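Local atomic coordinates of Lys-gingipain catalytic subunit (Porphyromonas gingivalis, PDB entry 6I9A), a protein that cleaves proteins after lysine as a secreted cysteine protease of Porphyromonas gingivalis, here as the catalytic subunit with its immunoglobulin-like domain. Residues T33-Q37 and K38-L42; T54-A57 and S58-F62. One frame throughout, in Å; residues are numbered along the deposited sequence.

Interaction 1. Residues T33-Q37 and K38-L42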
loop_
_atom_site.group_PDB
_atom_site.type_symbol
_atom_site.label_atom_id
_atom_site.label_comp_id
_atom_site.label_asym_id
_atom_site.label_seq_id
_atom_site.Cartn_x
_atom_site.Cartn_y
_atom_site.Cartn_z
ATOM N N THR A 33 -4.926 16.218 -5.664
ATOM C CA THR A 33 -4.680 16.700 -7.035
ATOM C C THR A 33 -3.983 15.612 -7.844
ATOM O O THR A 33 -4.379 15.277 -8.956
ATOM C CB THR A 33 -3.883 17.985 -7.023
ATOM O OG1 THR A 33 -4.676 18.999 -6.390
ATOM C CG2 THR A 33 -3.446 18.425 -8.416
ATOM N N TRP A 34 -2.891 15.058 -7.284
ATOM C CA TRP A 34 -2.132 14.003 -7.981
ATOM C C TRP A 34 -2.953 12.734 -8.182
ATOM O O TRP A 34 -2.921 12.145 -9.254
ATOM C CB TRP A 34 -0.834 13.727 -7.243
ATOM C CG TRP A 34 -0.122 12.483 -7.668
ATOM C CD1 TRP A 34 0.136 11.409 -6.860
ATOM C CD2 TRP A 34 0.353 12.122 -8.974
ATOM N NE1 TRP A 34 0.817 10.447 -7.547
ATOM C CE2 TRP A 34 0.954 10.847 -8.855
ATOM C CE3 TRP A 34 0.370 12.769 -10.234
ATOM C CZ2 TRP A 34 1.530 10.194 -9.944
ATOM C CZ3 TRP A 34 0.928 12.103 -11.308
ATOM C CH2 TRP A 34 1.516 10.847 -11.162
ATOM N N LYS A 35 -3.721 12.296 -7.153
ATOM C CA LYS A 35 -4.526 11.092 -7.333
ATOM C C LYS A 35 -5.551 11.284 -8.452
ATOM O O LYS A 35 -5.760 10.393 -9.256
ATOM C CB LYS A 35 -5.222 10.696 -6.029
ATOM C CG LYS A 35 -4.248 10.271 -4.910
ATOM C CD LYS A 35 -3.225 9.166 -5.308
ATOM C CE LYS A 35 -2.475 8.746 -4.075
ATOM N NZ LYS A 35 -1.511 7.653 -4.320
ATOM N N ALA A 36 -6.164 12.499 -8.555
ATOM C CA ALA A 36 -7.114 12.744 -9.677
ATOM C C ALA A 36 -6.344 12.720 -10.994
ATOM O O ALA A 36 -6.782 12.103 -11.977
ATOM C CB ALA A 36 -7.795 14.093 -9.505
ATOM N N GLN A 37 -5.160 13.359 -11.030
ATOM C CA GLN A 37 -4.380 13.403 -12.263
ATOM C C GLN A 37 -3.996 12.019 -12.772
ATOM O O GLN A 37 -3.942 11.787 -13.993
ATOM C CB GLN A 37 -3.113 14.254 -12.055
ATOM C CG GLN A 37 -3.449 15.727 -11.963
ATOM C CD GLN A 37 -2.281 16.559 -11.504
ATOM O OE1 GLN A 37 -1.352 16.077 -10.858
ATOM N NE2 GLN A 37 -2.318 17.861 -11.839
ATOM N N LYS A 38 -3.705 11.086 -11.853
ATOM C CA LYS A 38 -3.316 9.754 -12.290
ATOM C C LYS A 38 -4.537 8.837 -12.517
ATOM O O LYS A 38 -4.366 7.664 -12.835
ATOM C CB LYS A 38 -2.310 9.113 -11.326
ATOM C CG LYS A 38 -2.938 8.666 -9.989
ATOM C CD LYS A 38 -1.897 8.471 -8.867
ATOM C CE LYS A 38 -0.789 7.480 -9.199
ATOM N NZ LYS A 38 -1.281 6.067 -9.347
ATOM N N GLY A 39 -5.742 9.380 -12.425
ATOM C CA GLY A 39 -6.927 8.632 -12.821
ATOM C C GLY A 39 -7.801 8.081 -11.728
ATOM O O GLY A 39 -8.633 7.190 -11.969
ATOM N N PHE A 40 -7.670 8.620 -10.479
ATOM C CA PHE A 40 -8.566 8.172 -9.403
ATOM C C PHE A 40 -9.772 9.083 -9.371
ATOM O O PHE A 40 -9.632 10.314 -9.249
ATOM C CB PHE A 40 -7.885 8.224 -8.048
ATOM C CG PHE A 40 -6.815 7.203 -7.736
ATOM C CD1 PHE A 40 -6.053 6.614 -8.738
ATOM C CD2 PHE A 40 -6.537 6.860 -6.418
ATOM C CE1 PHE A 40 -5.058 5.655 -8.419
ATOM C CE2 PHE A 40 -5.479 5.971 -6.109
ATOM C CZ PHE A 40 -4.810 5.341 -7.105
ATOM N N TYR A 41 -10.965 8.493 -9.428
ATOM C CA TYR A 41 -12.224 9.225 -9.154
ATOM C C TYR A 41 -12.364 9.298 -7.654
ATOM O O TYR A 41 -12.556 8.267 -6.989
ATOM C CB TYR A 41 -13.387 8.473 -9.787
ATOM C CG TYR A 41 -13.457 8.702 -11.283
ATOM C CD1 TYR A 41 -14.018 9.861 -11.804
ATOM C CD2 TYR A 41 -12.907 7.789 -12.171
ATOM C CE1 TYR A 41 -14.073 10.082 -13.181
ATOM C CE2 TYR A 41 -12.975 7.981 -13.550
ATOM C CZ TYR A 41 -13.542 9.145 -14.052
ATOM O OH TYR A 41 -13.564 9.337 -15.397
ATOM N N LEU A 42 -12.240 10.497 -7.102
ATOM C CA LEU A 42 -12.220 10.727 -5.666
ATOM C C LEU A 42 -13.544 11.193 -5.142
ATOM O O LEU A 42 -14.169 12.062 -5.755
ATOM C CB LEU A 42 -11.209 11.837 -5.387
ATOM C CG LEU A 42 -9.746 11.493 -5.788
ATOM C CD1 LEU A 42 -8.889 12.745 -5.693
ATOM C CD2 LEU A 42 -9.152 10.381 -4.909
HETATM O O HOH W 1 -1.583 5.584 -6.489
#

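Interaction 2. Residues T54-A57 and S58-F62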
loop_
_atom_site.group_PDB
_atom_site.type_symbol
_atom_site.label_atom_id
_atom_site.label_comp_id
_atom_site.label_asym_id
_atom_site.label_seq_id
_atom_site.Cartn_x
_atom_site.Cartn_y
_atom_site.Cartn_z
ATOM N N THR A 54 -18.710 12.692 13.700
ATOM C CA THR A 54 -17.406 12.693 14.362
ATOM C C THR A 54 -17.139 11.432 15.186
ATOM O O THR A 54 -16.086 11.331 15.813
ATOM C CB THR A 54 -17.312 13.947 15.294
ATOM O OG1 THR A 54 -18.428 13.918 16.190
ATOM C CG2 THR A 54 -17.301 15.235 14.512
ATOM N N THR A 55 -18.045 10.448 15.172
ATOM C CA THR A 55 -17.871 9.263 16.015
ATOM C C THR A 55 -17.558 8.026 15.199
ATOM O O THR A 55 -17.842 7.988 14.002
ATOM C CB THR A 55 -19.146 8.988 16.848
ATOM O OG1 THR A 55 -20.218 8.692 15.954
ATOM C CG2 THR A 55 -19.512 10.148 17.779
ATOM N N ASN A 56 -17.035 6.995 15.847
ATOM C CA ASN A 56 -16.808 5.747 15.134
ATOM C C ASN A 56 -18.113 5.277 14.460
ATOM O O ASN A 56 -18.089 4.873 13.278
ATOM C CB ASN A 56 -16.333 4.679 16.097
ATOM C CG ASN A 56 -16.089 3.382 15.379
ATOM O OD1 ASN A 56 -15.243 3.305 14.488
ATOM N ND2 ASN A 56 -16.764 2.325 15.781
ATOM N N ALA A 57 -19.245 5.316 15.219
ATOM C CA ALA A 57 -20.493 4.836 14.654
ATOM C C ALA A 57 -20.948 5.645 13.431
ATOM O O ALA A 57 -21.383 5.055 12.441
ATOM C CB ALA A 57 -21.587 4.863 15.708
ATOM N N SER A 58 -20.848 6.992 13.487
ATOM C CA SER A 58 -21.338 7.799 12.377
ATOM C C SER A 58 -20.402 7.630 11.169
ATOM O O SER A 58 -20.876 7.533 10.042
ATOM C CB SER A 58 -21.459 9.266 12.807
ATOM O OG SER A 58 -20.201 9.917 12.980
ATOM N N ILE A 59 -19.088 7.628 11.415
ATOM C CA ILE A 59 -18.143 7.522 10.310
ATOM C C ILE A 59 -18.295 6.162 9.626
ATOM O O ILE A 59 -18.314 6.082 8.392
ATOM C CB ILE A 59 -16.695 7.755 10.839
ATOM C CG1 ILE A 59 -16.515 9.225 11.266
ATOM C CG2 ILE A 59 -15.645 7.310 9.771
ATOM C CD1 ILE A 59 -15.307 9.431 12.140
ATOM N N LYS A 60 -18.426 5.095 10.425
ATOM C CA LYS A 60 -18.612 3.770 9.853
ATOM C C LYS A 60 -19.931 3.701 9.042
ATOM O O LYS A 60 -19.964 3.158 7.918
ATOM C CB LYS A 60 -18.582 2.720 10.974
ATOM C CG LYS A 60 -18.749 1.280 10.483
ATOM C CD LYS A 60 -18.362 0.253 11.632
ATOM C CE LYS A 60 -19.202 0.317 12.847
ATOM N NZ LYS A 60 -18.836 -0.838 13.708
ATOM N N ALA A 61 -21.044 4.246 9.609
ATOM C CA ALA A 61 -22.304 4.169 8.881
ATOM C C ALA A 61 -22.198 4.936 7.552
ATOM O O ALA A 61 -22.734 4.474 6.545
ATOM C CB ALA A 61 -23.436 4.729 9.733
ATOM N N PHE A 62 -21.516 6.087 7.557
ATOM C CA PHE A 62 -21.300 6.893 6.356
ATOM C C PHE A 62 -20.550 6.088 5.298
ATOM O O PHE A 62 -20.939 6.036 4.133
ATOM C CB PHE A 62 -20.541 8.165 6.738
ATOM C CG PHE A 62 -20.165 8.994 5.521
ATOM C CD1 PHE A 62 -21.120 9.755 4.856
ATOM C CD2 PHE A 62 -18.882 8.912 4.964
ATOM C CE1 PHE A 62 -20.768 10.518 3.731
ATOM C CE2 PHE A 62 -18.553 9.625 3.815
ATOM C CZ PHE A 62 -19.494 10.427 3.215
#

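Interaction 1. Residues T33-Q37 and K38-L42
Lys35 and Ala36 meet Gly39, Phe40 and Leu42 in a local helix-to-strand turn, a Schellman motif that ends helix 25-37 and sends the chain into strand 40-46. Two backbone bonds define it: Phe40 N reaches back to Lys35 O at 2.9 Å, and inside that loop Gly39 N bonds to Ala36 O at 2.9 Å. The inner donor sits well above the carbonyl plane of Ala36. Gly39 is the C-prime residue; its phi of 105° is a left-handed backbone conformation that glycine takes readily. One residue earlier, Lys38 N makes the last regular helical bond, to Trp34 O at 2.9 Å.

The side chain of Lys38 then runs back over the helix end. Its CD lies over one face of the Trp34 indole, 3.9 Å from the centroid of the five-membered ring, a CH-pi contact displaced toward the rim. Bends at chi3 (-57°) and chi4 (-66°) turn NZ off the ring toward a water. Lys35 travels alongside in the same direction, its CD 4.0 Å from Phe40 CE2, over a face of the phenyl ring. Lys35 NZ and Lys38 NZ are 5.3 Å apart, and that one water accepts from both; Asp362 and Glu140 form salt bridges with Lys35 NZ, which probably offsets the like charges. Farther along the strand, Leu42 CD1 rests 4.2 Å from Ala36 CB.

This turn is the second connection of the beta-alpha-beta unit formed by strand 14-20, helix 25-37 and strand 40-46. Phe40 and Leu42 pack on strand 14-20, Trp34 and Lys38 touch helix 126-141, and both also meet Val437 on strand 432-439 of the C-terminal immunoglobulin-like domain.

Interaction 2. Residues T54-A57 and S58-F62
Thr55 and Ser58 exchange backbone-to-side-chain bonds where the chain leaves an extended N-cap (psi 162° at Thr55) and enters the first turn of helix 56-72. This is a capping box. Ser58 N donates to Thr55 OG1 at 3.1 Å, and in return Thr55 N donates to Ser58 OG, also at 3.1 Å. Both bonds are fairly straight. The two hydroxyls can meet the backbone this way because each oxygen sits between its own backbone N and carbonyl carbon (chi1 63° for Thr55, 71° for Ser58), folded in over the main chain. Ser58 OG has a further partner in Val52 O, which ties the cap to the loop that leads into it.

Behind the box the ordinary helical ladder takes over. Ile59 N bonds to Thr55 O at 2.9 Å, followed by Lys60 N to Asn56 O and Ala61 N to Ala57 O. The cap thus supplies an acceptor for Ser58 N, an amide in the first turn that has no preceding helical carbonyl to use.

Asn56 and Lys60, one turn apart, extend to the same neighbour: Asn56 ND2 and Lys60 NZ both reach Glu92 OE1, the lysine as a salt bridge. Across this pair Asn56 ND2 is 4.3 Å from Lys60 CE. On the buried side Ile59 touches Val52 and Tyr105, with its chain laid back along the cap: Ile59 CG1 lies 3.3 Å from Thr55 O, the same carbonyl oxygen that receives Ile59 N.

How the interactions relate
Interactions 1 and 2 treat opposite ends of successive helices: residues 33-42 finish helix 25-37, and residues 54-62 start helix 56-72; strand 40-46, which begins within interaction 1, leads on toward interaction 2. Their centres are about 25 Å apart and they do not touch. Interaction 1 is buried, and its termination relies on backbone bonds and a glycine, with lysine methylenes laid over aromatic rings and the charged end of Lys35 met by acidic residues. Interaction 2 is largely at the surface, where hydroxyl groups do the capping and only Ile59 among its touching residues is buried. Both lie in the peptidase C25 family region.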